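PDB 2II2: alpha-11 giardin from Giardia intestinalis, which belongs to the annexin family, binds calcium, and probably takes part in calcium-dependent phospholipid binding and in attachment of the parasite to the intestinal mucosa. Local coordinates for residues Met69-Asp74 against Ala256-Gly261; Asn248-Tyr253 against Ser290-Lys295; His143-Glu148 against Leu181-Thr186; Ala15-Lys20 against Ala54-Cys59. All coordinates share one frame; numbering follows the deposited sequence.

Contact 1: Met69-Asp74 against Ala256-Gly261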
loop_
_atom_site.group_PDB
_atom_site.type_symbol
_atom_site.label_atom_id
_atom_site.label_comp_id
_atom_site.label_asym_id
_atom_site.label_seq_id
_atom_site.Cartn_x
_atom_site.Cartn_y
_atom_site.Cartn_z
ATOM N N MET A 69 6.564 -8.376 -9.075
ATOM C CA MET A 69 7.945 -8.319 -9.543
ATOM C C MET A 69 8.314 -6.946 -10.124
ATOM O O MET A 69 9.399 -6.382 -9.827
ATOM C CB MET A 69 8.195 -9.420 -10.578
ATOM C CG MET A 69 8.445 -10.776 -10.008
ATOM S SD MET A 69 10.027 -10.753 -9.124
ATOM C CE MET A 69 10.052 -12.381 -8.369
ATOM N N ALA A 70 7.424 -6.400 -10.958
ATOM C CA ALA A 70 7.692 -5.102 -11.564
ATOM C C ALA A 70 7.726 -3.973 -10.552
ATOM O O ALA A 70 8.542 -3.065 -10.679
ATOM C CB ALA A 70 6.703 -4.792 -12.677
ATOM N N LEU A 71 6.830 -4.036 -9.562
ATOM C CA LEU A 71 6.857 -3.046 -8.502
ATOM C C LEU A 71 8.052 -3.256 -7.575
ATOM O O LEU A 71 8.769 -2.298 -7.249
ATOM C CB LEU A 71 5.550 -3.077 -7.700
ATOM C CG LEU A 71 4.282 -2.587 -8.400
ATOM C CD1 LEU A 71 3.083 -2.809 -7.493
ATOM C CD2 LEU A 71 4.369 -1.104 -8.835
ATOM N N GLY A 72 8.282 -4.507 -7.180
ATOM C CA GLY A 72 9.349 -4.816 -6.233
ATOM C C GLY A 72 10.742 -4.511 -6.790
ATOM O O GLY A 72 11.620 -4.075 -6.047
ATOM N N TRP A 73 10.962 -4.727 -8.087
ATOM C CA TRP A 73 12.261 -4.412 -8.706
ATOM C C TRP A 73 12.525 -2.924 -8.929
ATOM O O TRP A 73 13.658 -2.537 -9.165
ATOM C CB TRP A 73 12.405 -5.167 -10.039
ATOM C CG TRP A 73 12.990 -6.509 -9.876
ATOM C CD1 TRP A 73 12.353 -7.714 -9.788
ATOM C CD2 TRP A 73 14.380 -6.783 -9.760
ATOM N NE1 TRP A 73 13.279 -8.725 -9.641
ATOM C CE2 TRP A 73 14.531 -8.182 -9.621
ATOM C CE3 TRP A 73 15.531 -5.981 -9.789
ATOM C CZ2 TRP A 73 15.786 -8.802 -9.495
ATOM C CZ3 TRP A 73 16.787 -6.609 -9.668
ATOM C CH2 TRP A 73 16.894 -7.995 -9.508
ATOM N N ASP A 74 11.468 -2.108 -8.921
ATOM C CA ASP A 74 11.631 -0.680 -9.208
ATOM C C ASP A 74 12.083 0.080 -7.955
ATOM O O ASP A 74 12.046 -0.451 -6.837
ATOM C CB ASP A 74 10.274 -0.114 -9.672
ATOM C CG ASP A 74 10.398 1.150 -10.530
ATOM O OD1 ASP A 74 11.516 1.685 -10.707
ATOM O OD2 ASP A 74 9.336 1.573 -11.042
ATOM N N ALA A 256 -2.655 -7.609 -2.830
ATOM C CA ALA A 256 -1.519 -8.179 -2.134
ATOM C C ALA A 256 -0.213 -7.911 -2.897
ATOM O O ALA A 256 0.827 -7.676 -2.292
ATOM C CB ALA A 256 -1.733 -9.650 -1.904
ATOM N N ALA A 257 -0.271 -7.990 -4.233
ATOM C CA ALA A 257 0.899 -7.719 -5.059
ATOM C C ALA A 257 1.374 -6.279 -4.863
ATOM O O ALA A 257 2.575 -6.026 -4.710
ATOM C CB ALA A 257 0.595 -8.001 -6.521
ATOM N N ARG A 258 0.442 -5.327 -4.868
ATOM C CA ARG A 258 0.821 -3.929 -4.701
ATOM C C ARG A 258 1.399 -3.623 -3.325
ATOM O O ARG A 258 2.436 -2.966 -3.211
ATOM C CB ARG A 258 -0.384 -3.052 -4.983
ATOM C CG ARG A 258 -0.132 -1.588 -4.752
ATOM C CD ARG A 258 -1.353 -0.715 -5.015
ATOM N NE ARG A 258 -2.476 -1.003 -4.130
ATOM C CZ ARG A 258 -3.631 -1.533 -4.508
ATOM N NH1 ARG A 258 -3.850 -1.946 -5.762
ATOM N NH2 ARG A 258 -4.575 -1.669 -3.604
ATOM N N ILE A 259 0.696 -4.081 -2.288
ATOM C CA ILE A 259 1.128 -3.862 -0.916
ATOM C C ILE A 259 2.518 -4.466 -0.706
ATOM O O ILE A 259 3.403 -3.833 -0.103
ATOM C CB ILE A 259 0.092 -4.439 0.051
ATOM C CG1 ILE A 259 -1.224 -3.681 -0.072
ATOM C CG2 ILE A 259 0.627 -4.413 1.477
ATOM C CD1 ILE A 259 -2.436 -4.457 0.424
ATOM N N THR A 260 2.716 -5.692 -1.183
ATOM C CA THR A 260 4.022 -6.325 -1.070
ATOM C C THR A 260 5.095 -5.554 -1.834
ATOM O O THR A 260 6.161 -5.275 -1.312
ATOM C CB THR A 260 3.931 -7.770 -1.625
ATOM O OG1 THR A 260 2.990 -8.521 -0.848
ATOM C CG2 THR A 260 5.249 -8.463 -1.587
ATOM N N GLY A 261 4.815 -5.231 -3.097
ATOM C CA GLY A 261 5.798 -4.543 -3.911
ATOM C C GLY A 261 6.225 -3.210 -3.326
ATOM O O GLY A 261 7.414 -2.859 -3.344
#

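Contact 2: Asn248-Tyr253 against Ser290-Lys295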
loop_
_atom_site.group_PDB
_atom_site.type_symbol
_atom_site.label_atom_id
_atom_site.label_comp_id
_atom_site.label_asym_id
_atom_site.label_seq_id
_atom_site.Cartn_x
_atom_site.Cartn_y
_atom_site.Cartn_z
ATOM N N ASN A 248 -12.846 -12.098 -3.883
ATOM C CA ASN A 248 -12.536 -12.107 -5.301
ATOM C C ASN A 248 -11.033 -12.255 -5.484
ATOM O O ASN A 248 -10.255 -11.371 -5.059
ATOM C CB ASN A 248 -12.974 -10.791 -5.924
ATOM C CG ASN A 248 -12.753 -10.791 -7.407
ATOM O OD1 ASN A 248 -11.691 -10.423 -7.870
ATOM N ND2 ASN A 248 -13.705 -11.342 -8.154
ATOM N N ASP A 249 -10.611 -13.363 -6.099
ATOM C CA ASP A 249 -9.170 -13.602 -6.241
ATOM C C ASP A 249 -8.451 -12.523 -7.046
ATOM O O ASP A 249 -7.353 -12.106 -6.692
ATOM C CB ASP A 249 -8.880 -14.960 -6.888
ATOM C CG ASP A 249 -8.892 -16.127 -5.905
ATOM O OD1 ASP A 249 -9.122 -15.920 -4.694
ATOM O OD2 ASP A 249 -8.621 -17.262 -6.365
ATOM N N ASP A 250 -9.052 -12.061 -8.131
ATOM C CA ASP A 250 -8.358 -11.066 -8.936
ATOM C C ASP A 250 -8.029 -9.861 -8.080
ATOM O O ASP A 250 -6.880 -9.334 -8.079
ATOM C CB ASP A 250 -9.207 -10.665 -10.137
ATOM C CG ASP A 250 -9.216 -11.706 -11.225
ATOM O OD1 ASP A 250 -8.491 -12.710 -11.154
ATOM O OD2 ASP A 250 -9.984 -11.520 -12.180
ATOM N N MET A 251 -9.015 -9.424 -7.299
ATOM C CA MET A 251 -8.779 -8.261 -6.424
ATOM C C MET A 251 -7.812 -8.565 -5.269
ATOM O O MET A 251 -6.926 -7.761 -4.962
ATOM C CB MET A 251 -10.096 -7.723 -5.871
ATOM C CG MET A 251 -11.020 -7.218 -6.968
ATOM S SD MET A 251 -12.609 -6.628 -6.334
ATOM C CE MET A 251 -12.064 -5.206 -5.348
ATOM N N ALA A 252 -7.996 -9.716 -4.624
ATOM C CA ALA A 252 -7.144 -10.046 -3.480
ATOM C C ALA A 252 -5.672 -10.109 -3.921
ATOM O O ALA A 252 -4.786 -9.588 -3.236
ATOM C CB ALA A 252 -7.548 -11.376 -2.924
ATOM N N TYR A 253 -5.405 -10.741 -5.061
ATOM C CA TYR A 253 -4.039 -10.894 -5.509
ATOM C C TYR A 253 -3.469 -9.572 -6.013
ATOM O O TYR A 253 -2.292 -9.263 -5.759
ATOM C CB TYR A 253 -3.934 -11.941 -6.625
ATOM C CG TYR A 253 -3.981 -13.380 -6.173
ATOM C CD1 TYR A 253 -5.177 -13.934 -5.680
ATOM C CD2 TYR A 253 -2.856 -14.211 -6.300
ATOM C CE1 TYR A 253 -5.241 -15.267 -5.286
ATOM C CE2 TYR A 253 -2.926 -15.578 -5.908
ATOM C CZ TYR A 253 -4.128 -16.077 -5.427
ATOM O OH TYR A 253 -4.197 -17.388 -5.032
ATOM N N SER A 290 -4.071 -20.195 -5.879
ATOM C CA SER A 290 -4.679 -20.286 -7.214
ATOM C C SER A 290 -3.877 -21.093 -8.221
ATOM O O SER A 290 -2.638 -21.036 -8.207
ATOM C CB SER A 290 -4.907 -18.886 -7.765
ATOM O OG SER A 290 -5.414 -18.958 -9.087
ATOM N N LYS A 291 -4.577 -21.807 -9.107
ATOM C CA LYS A 291 -3.932 -22.540 -10.201
ATOM C C LYS A 291 -3.858 -21.718 -11.493
ATOM O O LYS A 291 -3.321 -22.196 -12.501
ATOM C CB LYS A 291 -4.683 -23.850 -10.488
ATOM C CG LYS A 291 -6.034 -23.666 -11.197
ATOM C CD LYS A 291 -6.833 -24.957 -11.282
ATOM C CE LYS A 291 -7.961 -24.845 -12.298
ATOM N NZ LYS A 291 -8.890 -26.013 -12.235
ATOM N N GLU A 292 -4.428 -20.518 -11.483
ATOM C CA GLU A 292 -4.399 -19.665 -12.663
ATOM C C GLU A 292 -2.949 -19.315 -12.944
ATOM O O GLU A 292 -2.180 -18.989 -12.017
ATOM C CB GLU A 292 -5.232 -18.404 -12.450
ATOM C CG GLU A 292 -6.739 -18.617 -12.364
ATOM C CD GLU A 292 -7.475 -17.323 -12.085
ATOM O OE1 GLU A 292 -7.080 -16.282 -12.657
ATOM O OE2 GLU A 292 -8.458 -17.336 -11.301
ATOM N N ALA A 293 -2.581 -19.385 -14.221
ATOM C CA ALA A 293 -1.181 -19.198 -14.614
ATOM C C ALA A 293 -0.543 -17.923 -14.053
ATOM O O ALA A 293 0.602 -17.953 -13.587
ATOM C CB ALA A 293 -1.047 -19.240 -16.152
ATOM N N ASN A 294 -1.286 -16.812 -14.082
ATOM C CA ASN A 294 -0.699 -15.535 -13.657
ATOM C C ASN A 294 -0.723 -15.332 -12.156
ATOM O O ASN A 294 -0.299 -14.273 -11.668
ATOM C CB ASN A 294 -1.295 -14.327 -14.386
ATOM C CG ASN A 294 -2.739 -14.043 -14.016
ATOM O OD1 ASN A 294 -3.342 -14.704 -13.158
ATOM N ND2 ASN A 294 -3.320 -13.034 -14.684
ATOM N N LYS A 295 -1.217 -16.349 -11.443
ATOM C CA LYS A 295 -1.248 -16.332 -9.977
ATOM C C LYS A 295 -0.454 -17.435 -9.322
ATOM O O LYS A 295 -0.139 -17.331 -8.140
ATOM C CB LYS A 295 -2.692 -16.391 -9.464
ATOM C CG LYS A 295 -3.466 -15.139 -9.797
ATOM C CD LYS A 295 -4.921 -15.272 -9.453
ATOM C CE LYS A 295 -5.760 -14.118 -9.995
ATOM N NZ LYS A 295 -5.756 -14.118 -11.494
HETATM O O HOH W 1 -7.913 -17.994 -8.786
#

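Contact 3: His143-Glu148 against Leu181-Thr186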
loop_
_atom_site.group_PDB
_atom_site.type_symbol
_atom_site.label_atom_id
_atom_site.label_comp_id
_atom_site.label_asym_id
_atom_site.label_seq_id
_atom_site.Cartn_x
_atom_site.Cartn_y
_atom_site.Cartn_z
ATOM N N HIS A 143 -7.232 13.928 -0.733
ATOM C CA HIS A 143 -6.847 15.335 -0.743
ATOM C C HIS A 143 -6.118 15.744 0.539
ATOM O O HIS A 143 -5.081 16.418 0.511
ATOM C CB HIS A 143 -8.079 16.229 -0.900
ATOM C CG HIS A 143 -8.662 16.233 -2.276
ATOM N ND1 HIS A 143 -8.598 17.341 -3.095
ATOM C CD2 HIS A 143 -9.357 15.291 -2.961
ATOM C CE1 HIS A 143 -9.241 17.078 -4.223
ATOM N NE2 HIS A 143 -9.715 15.844 -4.168
ATOM N N LEU A 144 -6.696 15.394 1.684
ATOM C CA LEU A 144 -6.122 15.868 2.943
ATOM C C LEU A 144 -4.785 15.200 3.253
ATOM O O LEU A 144 -3.904 15.824 3.840
ATOM C CB LEU A 144 -7.093 15.766 4.128
ATOM C CG LEU A 144 -8.371 16.602 3.989
ATOM C CD1 LEU A 144 -9.229 16.473 5.249
ATOM C CD2 LEU A 144 -8.105 18.061 3.647
ATOM N N ALA A 145 -4.606 13.954 2.819
ATOM C CA ALA A 145 -3.327 13.279 3.013
ATOM C C ALA A 145 -2.170 14.078 2.425
ATOM O O ALA A 145 -1.079 14.122 2.995
ATOM C CB ALA A 145 -3.344 11.876 2.385
ATOM N N ILE A 146 -2.391 14.682 1.267
ATOM C CA ILE A 146 -1.315 15.407 0.625
ATOM C C ILE A 146 -1.262 16.896 1.002
ATOM O O ILE A 146 -0.228 17.525 0.844
ATOM C CB ILE A 146 -1.221 15.114 -0.901
ATOM C CG1 ILE A 146 -2.429 15.664 -1.652
ATOM C CG2 ILE A 146 -0.967 13.579 -1.171
ATOM C CD1 ILE A 146 -2.230 15.658 -3.197
ATOM N N ARG A 147 -2.353 17.448 1.538
ATOM C CA ARG A 147 -2.420 18.869 1.899
ATOM C C ARG A 147 -2.041 19.164 3.336
ATOM O O ARG A 147 -1.476 20.222 3.604
ATOM C CB ARG A 147 -3.827 19.400 1.651
ATOM C CG ARG A 147 -4.156 19.678 0.197
ATOM C CD ARG A 147 -5.642 19.923 -0.017
ATOM N NE ARG A 147 -6.292 20.687 1.052
ATOM C CZ ARG A 147 -7.606 20.684 1.291
ATOM N NH1 ARG A 147 -8.440 19.955 0.540
ATOM N NH2 ARG A 147 -8.098 21.406 2.291
ATOM N N GLU A 148 -2.386 18.267 4.261
ATOM C CA GLU A 148 -2.368 18.615 5.678
ATOM C C GLU A 148 -1.215 17.992 6.431
ATOM O O GLU A 148 -0.825 16.849 6.168
ATOM C CB GLU A 148 -3.676 18.167 6.333
ATOM C CG GLU A 148 -4.911 18.888 5.819
ATOM C CD GLU A 148 -5.022 20.289 6.378
ATOM O OE1 GLU A 148 -4.336 20.578 7.380
ATOM O OE2 GLU A 148 -5.804 21.088 5.826
ATOM N N LEU A 181 -9.435 14.941 11.445
ATOM C CA LEU A 181 -8.939 14.559 12.778
ATOM C C LEU A 181 -7.830 13.522 12.699
ATOM O O LEU A 181 -6.739 13.705 13.279
ATOM C CB LEU A 181 -10.087 14.087 13.654
ATOM C CG LEU A 181 -9.820 13.826 15.144
ATOM C CD1 LEU A 181 -11.131 13.880 15.890
ATOM C CD2 LEU A 181 -9.142 12.477 15.390
ATOM N N ILE A 182 -8.098 12.462 11.944
ATOM C CA ILE A 182 -7.126 11.372 11.868
ATOM C C ILE A 182 -5.839 11.808 11.159
ATOM O O ILE A 182 -4.734 11.600 11.665
ATOM C CB ILE A 182 -7.741 10.161 11.163
ATOM C CG1 ILE A 182 -8.888 9.573 11.988
ATOM C CG2 ILE A 182 -6.706 9.083 10.950
ATOM C CD1 ILE A 182 -9.734 8.564 11.250
ATOM N N ILE A 183 -5.994 12.430 9.988
ATOM C CA ILE A 183 -4.840 12.800 9.169
ATOM C C ILE A 183 -3.913 13.840 9.803
ATOM O O ILE A 183 -2.704 13.841 9.515
ATOM C CB ILE A 183 -5.283 13.294 7.740
ATOM C CG1 ILE A 183 -5.897 12.169 6.914
ATOM C CG2 ILE A 183 -4.162 14.086 7.026
ATOM C CD1 ILE A 183 -4.912 11.169 6.434
ATOM N N THR A 184 -4.465 14.706 10.652
ATOM C CA THR A 184 -3.660 15.757 11.261
ATOM C C THR A 184 -3.189 15.423 12.666
ATOM O O THR A 184 -2.536 16.253 13.295
ATOM C CB THR A 184 -4.408 17.118 11.317
ATOM O OG1 THR A 184 -5.555 17.009 12.167
ATOM C CG2 THR A 184 -4.842 17.600 9.934
ATOM N N SER A 185 -3.480 14.231 13.173
ATOM C CA SER A 185 -3.051 13.876 14.527
ATOM C C SER A 185 -1.597 13.523 14.545
ATOM O O SER A 185 -1.128 12.773 13.693
ATOM C CB SER A 185 -3.821 12.660 15.059
ATOM O OG SER A 185 -5.206 12.904 15.240
ATOM N N THR A 186 -0.896 14.007 15.568
ATOM C CA THR A 186 0.425 13.462 15.822
ATOM C C THR A 186 0.310 12.021 16.343
ATOM O O THR A 186 -0.720 11.633 16.901
ATOM C CB THR A 186 1.205 14.292 16.852
ATOM O OG1 THR A 186 0.534 14.194 18.113
ATOM C CG2 THR A 186 1.328 15.738 16.424
HETATM O O HOH W 2 -0.710 14.430 7.542
#

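Contact 4: Ala15-Lys20 against Ala54-Cys59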
loop_
_atom_site.group_PDB
_atom_site.type_symbol
_atom_site.label_atom_id
_atom_site.label_comp_id
_atom_site.label_asym_id
_atom_site.label_seq_id
_atom_site.Cartn_x
_atom_site.Cartn_y
_atom_site.Cartn_z
ATOM N N ALA A 15 18.554 -15.024 -19.011
ATOM C CA ALA A 15 18.142 -16.368 -19.384
ATOM C C ALA A 15 16.881 -16.834 -18.639
ATOM O O ALA A 15 16.012 -17.512 -19.220
ATOM C CB ALA A 15 19.282 -17.349 -19.174
ATOM N N ILE A 16 16.805 -16.517 -17.346
ATOM C CA ILE A 16 15.602 -16.827 -16.557
ATOM C C ILE A 16 14.366 -16.188 -17.198
ATOM O O ILE A 16 13.319 -16.827 -17.348
ATOM C CB ILE A 16 15.775 -16.319 -15.115
ATOM C CG1 ILE A 16 16.748 -17.215 -14.344
ATOM C CG2 ILE A 16 14.452 -16.268 -14.375
ATOM C CD1 ILE A 16 17.183 -16.652 -13.003
ATOM N N LEU A 17 14.516 -14.922 -17.571
ATOM C CA LEU A 17 13.402 -14.202 -18.164
ATOM C C LEU A 17 13.014 -14.756 -19.540
ATOM O O LEU A 17 11.807 -14.966 -19.826
ATOM C CB LEU A 17 13.716 -12.698 -18.190
ATOM C CG LEU A 17 13.741 -12.017 -16.807
ATOM C CD1 LEU A 17 14.303 -10.595 -16.916
ATOM C CD2 LEU A 17 12.371 -12.003 -16.127
ATOM N N GLU A 18 14.041 -15.054 -20.356
ATOM C CA GLU A 18 13.771 -15.629 -21.666
ATOM C C GLU A 18 13.087 -16.993 -21.588
ATOM O O GLU A 18 12.347 -17.363 -22.496
ATOM C CB GLU A 18 15.051 -15.675 -22.512
ATOM C CG GLU A 18 15.495 -14.271 -22.895
ATOM C CD GLU A 18 16.920 -14.183 -23.419
ATOM O OE1 GLU A 18 17.722 -15.121 -23.224
ATOM O OE2 GLU A 18 17.229 -13.143 -24.032
ATOM N N ALA A 19 13.336 -17.735 -20.505
ATOM C CA ALA A 19 12.698 -19.029 -20.287
ATOM C C ALA A 19 11.329 -18.891 -19.615
ATOM O O ALA A 19 10.619 -19.899 -19.434
ATOM C CB ALA A 19 13.598 -19.933 -19.454
ATOM N N LYS A 20 10.953 -17.659 -19.232
ATOM C CA LYS A 20 9.741 -17.400 -18.474
ATOM C C LYS A 20 9.727 -18.238 -17.195
ATOM O O LYS A 20 8.668 -18.701 -16.753
ATOM C CB LYS A 20 8.488 -17.614 -19.321
ATOM C CG LYS A 20 8.534 -16.920 -20.664
ATOM C CD LYS A 20 7.221 -17.055 -21.407
ATOM C CE LYS A 20 7.333 -16.543 -22.832
ATOM N NZ LYS A 20 7.732 -15.105 -22.921
ATOM N N ALA A 54 10.896 -3.162 -18.190
ATOM C CA ALA A 54 10.108 -3.400 -19.382
ATOM C C ALA A 54 10.380 -4.792 -19.962
ATOM O O ALA A 54 9.489 -5.459 -20.447
ATOM C CB ALA A 54 10.379 -2.311 -20.435
ATOM N N PHE A 55 11.641 -5.211 -19.911
ATOM C CA PHE A 55 12.002 -6.539 -20.402
ATOM C C PHE A 55 11.370 -7.617 -19.535
ATOM O O PHE A 55 10.850 -8.577 -20.049
ATOM C CB PHE A 55 13.519 -6.692 -20.460
ATOM C CG PHE A 55 13.986 -8.002 -21.051
ATOM C CD1 PHE A 55 13.736 -8.300 -22.385
ATOM C CD2 PHE A 55 14.711 -8.919 -20.289
ATOM C CE1 PHE A 55 14.152 -9.495 -22.946
ATOM C CE2 PHE A 55 15.132 -10.127 -20.837
ATOM C CZ PHE A 55 14.874 -10.419 -22.170
ATOM N N LEU A 56 11.415 -7.444 -18.213
ATOM C CA LEU A 56 10.718 -8.364 -17.310
ATOM C C LEU A 56 9.232 -8.467 -17.697
ATOM O O LEU A 56 8.702 -9.564 -17.812
ATOM C CB LEU A 56 10.928 -7.942 -15.861
ATOM C CG LEU A 56 10.317 -8.825 -14.770
ATOM C CD1 LEU A 56 11.076 -8.669 -13.479
ATOM C CD2 LEU A 56 8.850 -8.490 -14.555
ATOM N N LYS A 57 8.591 -7.321 -17.943
ATOM C CA LYS A 57 7.171 -7.332 -18.291
ATOM C C LYS A 57 6.934 -7.983 -19.651
ATOM O O LYS A 57 5.905 -8.632 -19.845
ATOM C CB LYS A 57 6.616 -5.915 -18.262
ATOM C CG LYS A 57 6.444 -5.315 -16.883
ATOM C CD LYS A 57 5.797 -3.939 -17.000
ATOM C CE LYS A 57 5.813 -3.148 -15.706
ATOM N NZ LYS A 57 5.453 -1.720 -15.938
ATOM N N LYS A 58 7.879 -7.813 -20.578
ATOM C CA LYS A 58 7.773 -8.412 -21.905
ATOM C C LYS A 58 7.858 -9.934 -21.840
ATOM O O LYS A 58 7.242 -10.627 -22.640
ATOM C CB LYS A 58 8.859 -7.860 -22.834
ATOM C CG LYS A 58 8.656 -8.189 -24.318
ATOM C CD LYS A 58 9.856 -7.774 -25.165
ATOM C CE LYS A 58 9.717 -8.174 -26.632
ATOM N NZ LYS A 58 9.511 -9.646 -26.867
ATOM N N CYS A 59 8.631 -10.440 -20.883
ATOM C CA CYS A 59 8.876 -11.874 -20.755
ATOM C C CYS A 59 7.829 -12.594 -19.906
ATOM O O CYS A 59 7.491 -13.745 -20.183
ATOM C CB CYS A 59 10.259 -12.088 -20.143
ATOM S SG CYS A 59 11.619 -11.687 -21.252
HETATM O O HOH W 3 8.063 -12.772 -24.436
#

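Contact 1: Met69-Asp74 against Ala256-Gly261
Leu71 and Gly261 bring two helices of the all-helical annexin fold together, helix 64-73 and helix 249-263, which run nearly parallel: their local axes diverge by 13° and approach to 8.4 Å. The nearest pair of CA atoms is that of Gly72 and Gly261, 4.3 Å apart, and the backbones touch where Gly72 CA lies 4.0 Å from Gly261 O. Neither residue has a side chain, and on Gly261 a CB would be directed at the other helix, so the two backbones can meet almost directly. Leu71 packs beside this point. Its CB lies 4.1 Å from Gly261 CA, and the branch then reaches back one turn, where CD1 rests 3.8 Å from Arg258 CA. Contact is thus Leu71 mainly against backbone, plus backbone on backbone at the glycine pair, with 150 Å² buried in all.

Farther out, the CB of Arg258 points away from helix 64-73, and its NE forms a salt bridge with Asp99, while Leu71 also packs on Ala79 and Val83 of helix 76-89. Thr260 touches helix 298-306, and its hydroxyl bonds to Trp306. That same OG1 donates to Ala256 O at 2.7 Å, reaching the carbonyl from the face opposite to Thr260 N.

Contact 2: Asn248-Tyr253 against Ser290-Lys295
Tyr253 and Lys295 carry most of this contact between the start of helix 249-263 and the loop 290-295, within the annexin domain. The lysine chain passes over one face of the phenol ring, with CD 3.8 Å from the ring centroid and only 7° off the normal, a CH-pi contact. Its first torsion (chi1 -67°) places CG anti to the carbonyl carbon, over the CD2 side of the ring. Beyond the ring the chain bends at its last torsion, and the ammonium leaves for three oxygens. NZ donates to Asp250 OD1 at 3.1 Å, nearly in line with the C-O bond, to Glu292 OE1 at 2.8 Å from above the carboxylate plane, and to Asn294 OD1. Asp250, Glu292 and Lys295 form a salt-bridge network in which the shared cation probably offsets the repulsion between the two carboxylates.

At the other end of the ring, Tyr253 OH accepts from Ser290 N (2.9 Å, angle 146°). Ser290 OG in turn accepts from Glu292 N, an ST turn at the start of the loop segment. A water donates to Asp249 OD2 at 2.6 Å and to Glu292 OE2, and also bonds to Ser290 OG. Asn248 is the N-cap of the helix, its OD1 accepting from Met251 N at 2.9 Å.

Around this site, Asp249 OD1 pairs with Arg287 of helix 280-287, and Phe288 meets the Tyr253 ring edge-to-face. Pro64, at the start of helix 64-73, packs against Tyr253, Asn294 and Lys295, while Asn294 ND2 bonds to Asn62 O.

Contact 3: His143-Glu148 against Leu181-Thr186
Ile183 points its CB at the end of helix 137-147, joining that helix to helix 175-184 in the all-helical annexin fold, and its CG2 methyl is the atom that makes most of the contact. That methyl is anti to the backbone N and sits 3.6 Å from Leu144 O, with Ala145 CA and Glu148 CB each 4.2 Å away. The other branch starts at CG1, anti to the carbonyl carbon (chi1 -67°), and ends in CD1, 4.4 Å from Ala145 CB. The isoleucine therefore straddles the last turn of the helix, one branch on its backbone and one on the alanine methyl.

Glu148 and Thr184 form the second pair. Their side chains lie side by side and point the same way, with Glu148 CB 3.8 Å from Thr184 CG2. The glutamate bends at its second torsion (chi2 -76°), and OE1 comes to 4.0 Å from that same methyl. Its OE2 forms a salt bridge with Arg180, while the threonine OG1 bonds to Arg180 O, so both polar ends are tied to one residue of helix 175-184.

A water links the two backbones by donating to Glu148 O at 2.8 Å and to Ile183 O. Arg109 also bonds to Glu148 O and Ala145 O, and Leu102 of helix 94-102 packs on Ile183 and Ala145. The direct contact is carried by aliphatic groups, one of them resting on a backbone carbonyl. With no direct polar bond tying 143-148 to 181-186, apolar packing and the bridging water hold them together.

Contact 4: Ala15-Lys20 against Ala54-Cys59
Leu17 packs against Phe55, Leu56 and Cys59, joining the end of helix 9-18 to helix 52-59 in the annexin helix bundle. From its backbone outward, CB lies 3.8 Å from Cys59 SG and also near Phe55 CE2. The first torsion (chi1 -69°) sets CG anti to the carbonyl carbon, and from CG the two methyls part. CD1 goes to the phenyl ring, 3.8 Å from CD2 of Phe55, in an oblique approach. CD2 goes to Leu56, 4.0 Å from its CG. One leucine thus touches three residues on the facing surface of the other helix.

Cys59 packs beside Leu17. Its CB is 3.3 Å from Leu17 O, and its sulfur lies 3.6 Å above the plane of the Phe55 ring, displaced toward the rim. At the ring's edge, near its plane, sits Glu18 CG, 4.0 Å from Phe55 CZ; the glutamate's OE2 pairs with Lys14.

The one direct hydrogen bond across the contact comes from Lys20, which has positive phi and ends helix 9-18 in a Schellman motif. Its chain runs past the end of helix 52-59, and NZ donates to Cys59 O at 3.1 Å. A water that donates to Lys58 O also makes a weak bond with NZ.

Leu17 further touches Leu25 of helix 22-29 and Ile60, a residue seen to bind calcium in this protein although no ion is bound here. Leu56 also packs on Met69 and Trp73 of helix 64-73, the helix that carries Glu66, the other residue seen to bind calcium.

Contact 4 closes first along the chain, followed by contact 1, inside whose long loop contact 3 is nested; contact 2 crosses contact 1, their segments alternating. Contacts 1 and 2 share helix 249-263, with centres 15 Å apart. Contacts 1 and 4 touch directly, through Ala70 on Lys57, where the successive helices 52-59 and 64-73 pack. Contact 3 lies apart, its centre 41 Å from contact 4 and 34 Å from contact 2, across the chain's centre from both. Contact 1 thus joins helices distant in sequence, whereas the other three link segments fewer than 40 residues apart within this all-helical annexin.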